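Local coordinates for protein JSC1_58120g3 ([Leptolyngbya] sp. JSC-1, PDB 6XHH) that binds a verdin-type bilin in its GAF domain and probably serves as a far-red-sensing cyanobacteriochrome photoreceptor, at residues 122-134 with 143-155. Sequence-based numbering, arbitrary orientation.
Sequences ESFEVKSCAVVAI and LLSAFQNSAPRHW. With M1V (mesobiliverdin IX(alpha)), chain C; EDO (1,2-ethanediol), chain E.
The first torsions of Phe-147 and Val-126 bring a ring face against a methyl: Phe-147 CG lies anti to its carbonyl carbon (chi1 -66°), which sets the CD1 edge of the ring against Cys-129 CB, and Val-126 CG2, likewise anti to its carbonyl carbon, sits over the ring's centre in a CH-pi contact, 3.7 Å from the centroid. Phe-147 stands on strand 139-148, which pairs with strand 128-136 in an antiparallel beta hairpin of the GAF-domain sheet; Val-126 comes from the loop that leads into it. The hairpin's two faces do different work. The face carrying Val-131, Leu-143, Ser-145 and Phe-147 lines the bilin pocket. Ser-145, small and polar, donates from OG to the chromophore carbonyl oxygen OD at 2.8 Å, while Val-131 CG2 lies against the same oxygen and Leu-143 CD1 against the ring that bears it. The other face turns to helix 157-178: Val-132 and Leu-144 lie side by side, and Ala-130, whose short side chain leaves room for an indole, puts CB over the six-membered ring of Trp-155, 3.8 Å from its centroid. Trp-155 NE1 and Ser-128 OG both hydrogen-bond to Val-89 O on the neighbouring strand. A leucine in place of Trp-155 would probably leave Ala-130 CB without its flat cover and deprive Val-89 O of one donor. Near the strand ends, Lys-127 and Ser-128 both face Gln-148 in a classic beta bulge, with Lys-127 N bonded to Gln-148 O at 2.8 Å. The long Lys-127 side chain, bent at chi4 (56°), reaches Asn-149 O with NZ (3.1 Å), and a water that accepts from NZ donates to that same oxygen.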
loop_
_atom_site.group_PDB
_atom_site.type_symbol
_atom_site.label_atom_id
_atom_site.label_comp_id
_atom_site.label_asym_id
_atom_site.label_seq_id
_atom_site.Cartn_x
_atom_site.Cartn_y
_atom_site.Cartn_z
ATOM N N GLU A 122 -7.556 -7.641 -10.668
ATOM C CA GLU A 122 -7.797 -7.357 -12.079
ATOM C C GLU A 122 -8.824 -6.244 -12.260
ATOM O O GLU A 122 -8.684 -5.402 -13.156
ATOM C CB GLU A 122 -8.250 -8.630 -12.800
ATOM C CG GLU A 122 -7.129 -9.620 -13.109
ATOM C CD GLU A 122 -7.667 -10.978 -13.492
ATOM O OE1 GLU A 122 -8.863 -11.226 -13.232
ATOM O OE2 GLU A 122 -6.903 -11.789 -14.050
ATOM N N SER A 123 -9.860 -6.207 -11.412
ATOM C CA SER A 123 -10.867 -5.158 -11.556
ATOM C C SER A 123 -10.301 -3.773 -11.278
ATOM O O SER A 123 -10.888 -2.777 -11.724
ATOM C CB SER A 123 -12.068 -5.424 -10.638
ATOM O OG SER A 123 -11.861 -4.910 -9.329
ATOM N N PHE A 124 -9.184 -3.684 -10.555
ATOM C CA PHE A 124 -8.517 -2.418 -10.306
ATOM C C PHE A 124 -7.300 -2.225 -11.202
ATOM O O PHE A 124 -6.530 -1.275 -10.996
ATOM C CB PHE A 124 -8.142 -2.322 -8.826
ATOM C CG PHE A 124 -9.344 -2.256 -7.916
ATOM C CD1 PHE A 124 -10.241 -1.201 -8.014
ATOM C CD2 PHE A 124 -9.597 -3.258 -6.992
ATOM C CE1 PHE A 124 -11.351 -1.142 -7.201
ATOM C CE2 PHE A 124 -10.715 -3.200 -6.173
ATOM C CZ PHE A 124 -11.586 -2.139 -6.277
ATOM N N GLU A 125 -7.134 -3.101 -12.207
ATOM C CA GLU A 125 -6.078 -3.029 -13.220
ATOM C C GLU A 125 -4.691 -3.330 -12.654
ATOM O O GLU A 125 -3.684 -2.890 -13.207
ATOM C CB GLU A 125 -6.064 -1.673 -13.921
ATOM C CG GLU A 125 -7.429 -1.228 -14.377
ATOM C CD GLU A 125 -7.334 -0.062 -15.312
ATOM O OE1 GLU A 125 -7.527 -0.260 -16.524
ATOM O OE2 GLU A 125 -7.044 1.044 -14.836
ATOM N N VAL A 126 -4.612 -4.115 -11.582
ATOM C CA VAL A 126 -3.357 -4.378 -10.878
ATOM C C VAL A 126 -2.760 -5.690 -11.386
ATOM O O VAL A 126 -3.475 -6.688 -11.506
ATOM C CB VAL A 126 -3.590 -4.439 -9.354
ATOM C CG1 VAL A 126 -2.313 -4.861 -8.610
ATOM C CG2 VAL A 126 -4.112 -3.105 -8.808
ATOM N N LYS A 127 -1.443 -5.703 -11.672
ATOM C CA LYS A 127 -0.717 -6.937 -11.974
ATOM C C LYS A 127 0.358 -7.283 -10.950
ATOM O O LYS A 127 0.934 -8.378 -11.020
ATOM C CB LYS A 127 -0.067 -6.858 -13.363
ATOM C CG LYS A 127 -1.056 -7.085 -14.506
ATOM C CD LYS A 127 -0.313 -7.194 -15.829
ATOM C CE LYS A 127 -1.283 -7.411 -16.978
ATOM N NZ LYS A 127 -2.303 -6.329 -17.011
ATOM N N SER A 128 0.617 -6.404 -9.988
ATOM C CA SER A 128 1.689 -6.552 -9.016
ATOM C C SER A 128 1.372 -5.597 -7.873
ATOM O O SER A 128 0.931 -4.482 -8.128
ATOM C CB SER A 128 3.034 -6.215 -9.673
ATOM O OG SER A 128 4.091 -6.123 -8.727
ATOM N N CYS A 129 1.557 -6.028 -6.622
ATOM C CA CYS A 129 1.198 -5.118 -5.537
ATOM C C CYS A 129 2.088 -5.335 -4.325
ATOM O O CYS A 129 2.379 -6.474 -3.952
ATOM C CB CYS A 129 -0.271 -5.276 -5.092
ATOM S SG CYS A 129 -0.762 -6.973 -4.600
ATOM N N ALA A 130 2.490 -4.226 -3.703
ATOM C CA ALA A 130 3.134 -4.228 -2.392
ATOM C C ALA A 130 2.272 -3.353 -1.494
ATOM O O ALA A 130 2.054 -2.181 -1.812
ATOM C CB ALA A 130 4.577 -3.710 -2.461
ATOM N N VAL A 131 1.736 -3.929 -0.417
ATOM C CA VAL A 131 0.669 -3.316 0.370
ATOM C C VAL A 131 1.074 -3.321 1.840
ATOM O O VAL A 131 1.476 -4.363 2.375
ATOM C CB VAL A 131 -0.682 -4.040 0.176
ATOM C CG1 VAL A 131 -1.833 -3.236 0.818
ATOM C CG2 VAL A 131 -0.968 -4.283 -1.318
ATOM N N VAL A 132 0.994 -2.159 2.493
ATOM C CA VAL A 132 1.404 -2.058 3.892
ATOM C C VAL A 132 0.373 -1.271 4.687
ATOM O O VAL A 132 -0.385 -0.457 4.151
ATOM C CB VAL A 132 2.780 -1.392 4.066
ATOM C CG1 VAL A 132 3.853 -2.135 3.273
ATOM C CG2 VAL A 132 2.706 0.090 3.686
ATOM N N ALA A 133 0.376 -1.510 5.993
ATOM C CA ALA A 133 -0.599 -0.916 6.890
ATOM C C ALA A 133 -0.259 0.543 7.188
ATOM O O ALA A 133 0.910 0.906 7.372
ATOM C CB ALA A 133 -0.659 -1.712 8.194
ATOM N N ILE A 134 -1.294 1.371 7.267
ATOM C CA ILE A 134 -1.179 2.720 7.823
ATOM C C ILE A 134 -1.806 2.691 9.205
ATOM O O ILE A 134 -3.012 2.440 9.328
ATOM C CB ILE A 134 -1.882 3.767 6.943
ATOM C CG1 ILE A 134 -1.240 3.864 5.568
ATOM C CG2 ILE A 134 -1.831 5.150 7.586
ATOM C CD1 ILE A 134 -2.094 4.671 4.580
ATOM N N LEU A 143 -4.525 1.458 4.226
ATOM C CA LEU A 143 -3.452 0.786 3.510
ATOM C C LEU A 143 -2.786 1.733 2.529
ATOM O O LEU A 143 -3.461 2.533 1.869
ATOM C CB LEU A 143 -3.985 -0.441 2.747
ATOM C CG LEU A 143 -4.760 -1.482 3.556
ATOM C CD1 LEU A 143 -5.436 -2.502 2.638
ATOM C CD2 LEU A 143 -3.831 -2.174 4.528
ATOM N N LEU A 144 -1.468 1.611 2.418
ATOM C CA LEU A 144 -0.673 2.248 1.373
ATOM C C LEU A 144 -0.236 1.155 0.406
ATOM O O LEU A 144 0.407 0.179 0.824
ATOM C CB LEU A 144 0.538 2.973 1.966
ATOM C CG LEU A 144 1.613 3.521 1.027
ATOM C CD1 LEU A 144 1.090 4.663 0.173
ATOM C CD2 LEU A 144 2.829 3.989 1.815
ATOM N N SER A 145 -0.614 1.297 -0.862
ATOM C CA SER A 145 -0.388 0.283 -1.887
ATOM C C SER A 145 0.468 0.860 -3.001
ATOM O O SER A 145 0.190 1.952 -3.507
ATOM C CB SER A 145 -1.713 -0.246 -2.469
ATOM O OG SER A 145 -2.524 -0.784 -1.428
ATOM N N ALA A 146 1.489 0.112 -3.384
ATOM C CA ALA A 146 2.274 0.345 -4.587
ATOM C C ALA A 146 1.895 -0.695 -5.632
ATOM O O ALA A 146 1.969 -1.901 -5.363
ATOM C CB ALA A 146 3.766 0.247 -4.261
ATOM N N PHE A 147 1.498 -0.240 -6.816
ATOM C CA PHE A 147 0.954 -1.118 -7.846
ATOM C C PHE A 147 1.753 -0.992 -9.142
ATOM O O PHE A 147 2.161 0.109 -9.536
ATOM C CB PHE A 147 -0.517 -0.772 -8.173
ATOM C CG PHE A 147 -1.509 -1.016 -7.058
ATOM C CD1 PHE A 147 -1.531 -2.204 -6.339
ATOM C CD2 PHE A 147 -2.465 -0.052 -6.762
ATOM C CE1 PHE A 147 -2.497 -2.419 -5.349
ATOM C CE2 PHE A 147 -3.418 -0.257 -5.771
ATOM C CZ PHE A 147 -3.431 -1.447 -5.071
ATOM N N GLN A 148 1.935 -2.107 -9.841
ATOM C CA GLN A 148 2.262 -2.061 -11.252
ATOM C C GLN A 148 1.091 -2.662 -12.022
ATOM O O GLN A 148 0.516 -3.673 -11.610
ATOM C CB GLN A 148 3.572 -2.792 -11.560
ATOM C CG GLN A 148 4.171 -2.496 -12.948
ATOM C CD GLN A 148 4.783 -1.114 -13.071
ATOM O OE1 GLN A 148 4.350 -0.163 -12.432
ATOM N NE2 GLN A 148 5.803 -1.001 -13.913
ATOM N N ASN A 149 0.710 -2.003 -13.110
ATOM C CA ASN A 149 -0.513 -2.332 -13.825
ATOM C C ASN A 149 -0.274 -3.042 -15.141
ATOM O O ASN A 149 -1.113 -3.845 -15.557
ATOM C CB ASN A 149 -1.321 -1.055 -14.099
ATOM C CG ASN A 149 -1.753 -0.347 -12.825
ATOM O OD1 ASN A 149 -1.795 -0.946 -11.752
ATOM N ND2 ASN A 149 -2.091 0.931 -12.947
ATOM N N SER A 150 0.821 -2.730 -15.830
ATOM C CA SER A 150 1.067 -3.275 -17.156
ATOM C C SER A 150 1.852 -4.580 -17.148
ATOM O O SER A 150 1.844 -5.282 -18.164
ATOM C CB SER A 150 1.798 -2.228 -18.006
ATOM O OG SER A 150 3.054 -1.920 -17.441
ATOM N N ALA A 151 2.484 -4.934 -16.036
ATOM C CA ALA A 151 3.441 -6.033 -15.994
ATOM C C ALA A 151 3.686 -6.389 -14.533
ATOM O O ALA A 151 3.457 -5.570 -13.651
ATOM C CB ALA A 151 4.763 -5.640 -16.668
ATOM N N PRO A 152 4.171 -7.607 -14.272
ATOM C CA PRO A 152 4.722 -7.910 -12.945
ATOM C C PRO A 152 5.914 -7.019 -12.641
ATOM O O PRO A 152 6.561 -6.457 -13.528
ATOM C CB PRO A 152 5.160 -9.380 -13.063
ATOM C CG PRO A 152 4.446 -9.913 -14.263
ATOM C CD PRO A 152 4.246 -8.762 -15.181
ATOM N N ARG A 153 6.226 -6.911 -11.355
ATOM C CA ARG A 153 7.404 -6.174 -10.940
ATOM C C ARG A 153 7.912 -6.814 -9.669
ATOM O O ARG A 153 7.113 -7.166 -8.799
ATOM C CB ARG A 153 7.094 -4.702 -10.692
ATOM C CG ARG A 153 8.314 -3.877 -10.318
ATOM C CD ARG A 153 7.882 -2.758 -9.431
ATOM N NE ARG A 153 8.850 -1.673 -9.276
ATOM C CZ ARG A 153 9.735 -1.588 -8.292
ATOM N NH1 ARG A 153 9.849 -2.569 -7.408
ATOM N NH2 ARG A 153 10.523 -0.528 -8.212
ATOM N N HIS A 154 9.227 -6.984 -9.581
ATOM C CA HIS A 154 9.823 -7.593 -8.405
ATOM C C HIS A 154 9.937 -6.564 -7.290
ATOM O O HIS A 154 10.453 -5.466 -7.507
ATOM C CB HIS A 154 11.202 -8.150 -8.752
ATOM C CG HIS A 154 11.973 -8.607 -7.564
ATOM N ND1 HIS A 154 11.523 -9.606 -6.728
ATOM C CD2 HIS A 154 13.178 -8.230 -7.088
ATOM C CE1 HIS A 154 12.412 -9.805 -5.770
ATOM N NE2 HIS A 154 13.424 -8.983 -5.964
ATOM N N TRP A 155 9.448 -6.918 -6.101
ATOM C CA TRP A 155 9.590 -6.088 -4.910
ATOM C C TRP A 155 10.704 -6.643 -4.034
ATOM O O TRP A 155 10.685 -7.825 -3.689
ATOM C CB TRP A 155 8.282 -6.032 -4.106
ATOM C CG TRP A 155 7.071 -5.667 -4.923
ATOM C CD1 TRP A 155 6.120 -6.534 -5.412
ATOM C CD2 TRP A 155 6.692 -4.359 -5.385
ATOM N NE1 TRP A 155 5.170 -5.841 -6.138
ATOM C CE2 TRP A 155 5.499 -4.507 -6.139
ATOM C CE3 TRP A 155 7.243 -3.083 -5.241
ATOM C CZ2 TRP A 155 4.842 -3.417 -6.737
ATOM C CZ3 TRP A 155 6.584 -1.997 -5.835
ATOM C CH2 TRP A 155 5.390 -2.180 -6.574
HETATM O OA M1V C . -12.442 -8.710 -3.124
HETATM C C1A M1V C . -12.371 -9.888 -2.808
HETATM N NA M1V C . -11.378 -10.412 -2.079
HETATM C C2A M1V C . -13.311 -10.885 -3.139
HETATM C CMA M1V C . -14.568 -10.684 -3.954
HETATM C C3A M1V C . -12.872 -12.087 -2.590
HETATM C CAA M1V C . -13.527 -13.413 -2.682
HETATM C CBA M1V C . -13.927 -13.960 -1.311
HETATM C C4A M1V C . -11.601 -11.781 -1.897
HETATM C CHA M1V C . -10.855 -12.697 -1.207
HETATM C C1B M1V C . -9.597 -12.544 -0.470
HETATM C C2B M1V C . -8.950 -13.657 0.128
HETATM C CMB M1V C . -9.426 -15.089 0.074
HETATM C C3B M1V C . -7.822 -13.196 0.736
HETATM C CAB M1V C . -6.805 -14.027 1.498
HETATM C CBB M1V C . -5.516 -14.174 0.672
HETATM C CGB M1V C . -5.760 -15.043 -0.543
HETATM O O2B M1V C . -5.998 -16.266 -0.398
HETATM O O1B M1V C . -5.729 -14.569 -1.701
HETATM N NB M1V C . -8.874 -11.443 -0.213
HETATM C C4B M1V C . -7.790 -11.787 0.516
HETATM C CHB M1V C . -6.756 -10.987 1.025
HETATM C C1C M1V C . -6.396 -9.652 0.785
HETATM C C2C M1V C . -5.146 -9.134 1.151
HETATM C CAC M1V C . -4.082 -9.901 1.905
HETATM C CBC M1V C . -4.542 -9.794 3.386
HETATM C CGC M1V C . -3.941 -10.820 4.337
HETATM O O2C M1V C . -3.107 -11.659 3.930
HETATM O O1C M1V C . -4.282 -10.849 5.546
HETATM C C3C M1V C . -5.130 -7.795 0.768
HETATM C CMC M1V C . -3.973 -6.857 0.974
HETATM N NC M1V C . -7.120 -8.657 0.166
HETATM C C4C M1V C . -6.362 -7.514 0.141
HETATM C CHC M1V C . -6.907 -6.325 -0.426
HETATM C C1D M1V C . -6.313 -5.126 -0.733
HETATM C C2D M1V C . -6.888 -3.841 -0.529
HETATM C CMD M1V C . -8.227 -3.569 0.112
HETATM N ND M1V C . -5.086 -4.953 -1.359
HETATM C C4D M1V C . -4.874 -3.630 -1.515
HETATM O OD M1V C . -3.862 -3.169 -2.046
HETATM C C3D M1V C . -6.001 -2.919 -0.992
HETATM C CAD M1V C . -6.175 -1.422 -0.940
HETATM C CBD M1V C . -6.523 -0.911 -2.321
HETATM C C1 EDO E . 10.254 -0.996 -12.425
HETATM O O1 EDO E . 9.565 0.069 -11.750
HETATM C C2 EDO E . 10.054 -0.881 -13.937
HETATM O O2 EDO E . 10.257 0.488 -14.326
HETATM O O HOH W 1 -4.164 0.002 -10.500
HETATM O O HOH W 2 -4.003 -4.633 -15.637
#